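Local coordinates for protein HNH endonuclease (Geobacter metallireducens, PDB 4H9D) that probably nicks DNA as a metal-dependent endonuclease of the HNH family and carries a zinc ion held by four cysteines, at residues Trp28-Ile33 against Arg66-Pro71. Coordinates in Å, arbitrary orientation, origin at the centre of the assembly. Numbering follows the deposited sequence.
Sequences WWKNRI and RGNVVP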
loop_
_atom_site.group_PDB
_atom_site.type_symbol
_atom_site.label_atom_id
_atom_site.label_comp_id
_atom_site.label_asym_id
_atom_site.label_seq_id
_atom_site.Cartn_x
_atom_site.Cartn_y
_atom_site.Cartn_z
ATOM N N TRP A 28 9.151 0.213 -32.943
ATOM C CA TRP A 28 7.776 0.664 -32.735
ATOM C C TRP A 28 7.572 1.354 -31.395
ATOM O O TRP A 28 6.902 2.384 -31.319
ATOM C CB TRP A 28 6.809 -0.535 -32.843
ATOM C CG TRP A 28 5.404 -0.220 -32.426
ATOM C CD1 TRP A 28 4.469 0.434 -33.165
ATOM C CD2 TRP A 28 4.824 -0.426 -31.131
ATOM N NE1 TRP A 28 3.341 0.663 -32.410
ATOM C CE2 TRP A 28 3.532 0.145 -31.156
ATOM C CE3 TRP A 28 5.270 -1.034 -29.952
ATOM C CZ2 TRP A 28 2.675 0.130 -30.039
ATOM C CZ3 TRP A 28 4.423 -1.052 -28.845
ATOM C CH2 TRP A 28 3.139 -0.472 -28.898
ATOM N N TRP A 29 8.132 0.781 -30.333
ATOM C CA TRP A 29 7.981 1.375 -29.007
ATOM C C TRP A 29 8.825 2.625 -28.874
ATOM O O TRP A 29 8.365 3.639 -28.358
ATOM C CB TRP A 29 8.387 0.397 -27.913
ATOM C CG TRP A 29 8.165 0.972 -26.551
ATOM C CD1 TRP A 29 9.113 1.274 -25.616
ATOM C CD2 TRP A 29 6.898 1.297 -25.960
ATOM N NE1 TRP A 29 8.516 1.765 -24.474
ATOM C CE2 TRP A 29 7.156 1.785 -24.657
ATOM C CE3 TRP A 29 5.569 1.222 -26.406
ATOM C CZ2 TRP A 29 6.131 2.193 -23.789
ATOM C CZ3 TRP A 29 4.554 1.631 -25.549
ATOM C CH2 TRP A 29 4.841 2.109 -24.250
ATOM N N LYS A 30 10.076 2.527 -29.306
ATOM C CA LYS A 30 11.000 3.651 -29.282
ATOM C C LYS A 30 10.329 4.824 -29.982
ATOM O O LYS A 30 10.430 5.971 -29.541
ATOM C CB LYS A 30 12.281 3.295 -30.032
ATOM C CG LYS A 30 13.353 2.627 -29.196
ATOM C CD LYS A 30 12.936 1.300 -28.646
ATOM C CE LYS A 30 14.169 0.536 -28.215
ATOM N NZ LYS A 30 15.142 0.464 -29.351
ATOM N N ASN A 31 9.644 4.536 -31.082
ATOM C CA ASN A 31 8.964 5.596 -31.799
ATOM C C ASN A 31 7.873 6.211 -30.941
ATOM O O ASN A 31 7.802 7.439 -30.797
ATOM C CB ASN A 31 8.349 5.082 -33.094
ATOM C CG ASN A 31 9.074 5.595 -34.307
ATOM O OD1 ASN A 31 10.185 5.146 -34.612
ATOM N ND2 ASN A 31 8.468 6.563 -35.002
ATOM N N ARG A 32 7.028 5.355 -30.373
ATOM C CA ARG A 32 5.935 5.816 -29.541
ATOM C C ARG A 32 6.382 6.729 -28.386
ATOM O O ARG A 32 5.794 7.802 -28.192
ATOM C CB ARG A 32 5.152 4.629 -28.991
ATOM C CG ARG A 32 3.890 5.040 -28.283
ATOM C CD ARG A 32 2.718 4.807 -29.169
ATOM N NE ARG A 32 2.198 3.475 -28.939
ATOM C CZ ARG A 32 1.215 3.189 -28.089
ATOM N NH1 ARG A 32 0.631 4.151 -27.387
ATOM N NH2 ARG A 32 0.823 1.927 -27.941
ATOM N N ILE A 33 7.399 6.335 -27.614
ATOM C CA ILE A 33 7.812 7.216 -26.519
ATOM C C ILE A 33 8.595 8.414 -27.035
ATOM O O ILE A 33 8.722 9.425 -26.348
ATOM C CB ILE A 33 8.650 6.495 -25.444
ATOM C CG1 ILE A 33 9.785 5.713 -26.074
ATOM C CG2 ILE A 33 7.777 5.572 -24.638
ATOM C CD1 ILE A 33 10.625 5.028 -25.029
ATOM N N ARG A 66 0.816 -4.345 -28.667
ATOM C CA ARG A 66 0.661 -2.934 -29.004
ATOM C C ARG A 66 -0.662 -2.374 -28.513
ATOM O O ARG A 66 -0.731 -1.222 -28.054
ATOM C CB ARG A 66 0.769 -2.731 -30.512
ATOM C CG ARG A 66 2.158 -2.963 -31.063
ATOM C CD ARG A 66 2.196 -2.677 -32.541
ATOM N NE ARG A 66 1.498 -3.696 -33.318
ATOM C CZ ARG A 66 1.425 -3.690 -34.644
ATOM N NH1 ARG A 66 2.004 -2.713 -35.330
ATOM N NH2 ARG A 66 0.790 -4.662 -35.289
ATOM N N GLY A 67 -1.709 -3.193 -28.597
ATOM C CA GLY A 67 -3.028 -2.761 -28.163
ATOM C C GLY A 67 -3.197 -2.515 -26.666
ATOM O O GLY A 67 -3.811 -1.528 -26.254
ATOM N N ASN A 68 -2.645 -3.401 -25.847
ATOM C CA ASN A 68 -2.768 -3.285 -24.403
ATOM C C ASN A 68 -1.578 -2.543 -23.768
ATOM O O ASN A 68 -1.564 -2.238 -22.578
ATOM C CB ASN A 68 -2.926 -4.698 -23.821
ATOM C CG ASN A 68 -3.214 -4.695 -22.349
ATOM O OD1 ASN A 68 -4.062 -3.934 -21.869
ATOM N ND2 ASN A 68 -2.518 -5.558 -21.612
ATOM N N VAL A 69 -0.579 -2.249 -24.577
ATOM C CA VAL A 69 0.592 -1.545 -24.091
ATOM C C VAL A 69 0.426 -0.066 -24.415
ATOM O O VAL A 69 -0.144 0.293 -25.448
ATOM C CB VAL A 69 1.866 -2.142 -24.721
ATOM C CG1 VAL A 69 2.916 -1.095 -24.902
ATOM C CG2 VAL A 69 2.390 -3.255 -23.823
ATOM N N VAL A 70 0.924 0.782 -23.523
ATOM C CA VAL A 70 0.782 2.221 -23.667
ATOM C C VAL A 70 1.878 2.967 -22.873
ATOM O O VAL A 70 2.337 2.480 -21.828
ATOM C CB VAL A 70 -0.605 2.605 -23.150
ATOM C CG1 VAL A 70 -0.505 3.273 -21.802
ATOM C CG2 VAL A 70 -1.302 3.461 -24.145
ATOM N N PRO A 71 2.306 4.161 -23.344
ATOM C CA PRO A 71 3.348 4.949 -22.661
ATOM C C PRO A 71 2.758 5.755 -21.518
ATOM O O PRO A 71 1.725 6.387 -21.689
ATOM C CB PRO A 71 3.876 5.891 -23.752
ATOM C CG PRO A 71 3.134 5.492 -25.032
ATOM C CD PRO A 71 1.854 4.860 -24.553
#
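The two segments bury 393 Å² between them, with Pro71, Arg66, Trp28 and Arg32 the most covered. Trp29 brings the six-membered-ring end of its indole to the strand: CZ3 comes within 3.2 Å of Val69 CG1, a tight approach, while CH2 lies 3.4 Å from Val70 C and 3.9 Å from Pro71 CG. One turn further along the helix, Ile33 CG2 meets Pro71 CB at 4.0 Å. Trp28 adds an edge contact, CH2 to Val69 CG1 at 4.1 Å.

A CH-pi interaction closes the other end. Arg66 CG sits 3.3 Å from the centroid of the Trp28 six-membered ring and 12° off its normal, so the aliphatic part of the arginine covers one indole face. Arg66 CZ, 5.4 Å from the centroid of the Trp28 five-membered ring, adds at most a weak cation-pi attraction.

The polar link is a single hydrogen bond, Arg32 NH2 to Val69 O (3.1 Å, N-H...O angle 135°), which ties the helix to the strand's backbone. Arg32 NH1 makes a close van der Waals contact with Pro71 CD at 3.2 Å.

The axes of helix 28-33 and strand 69-71 pass 9.1 Å apart at 37°. Trp29 touches Met52 and Ile33 touches Leu50, both on strand 50-54, so helix 27-34 packs on the antiparallel strand pair that, with helix 74-82, is consistent with the beta-beta-alpha-metal motif of HNH nucleases. Met52 and Leu23 of helix 10-24 also touch Val69, and strand 69-73 runs on to the zinc ligand Cys73.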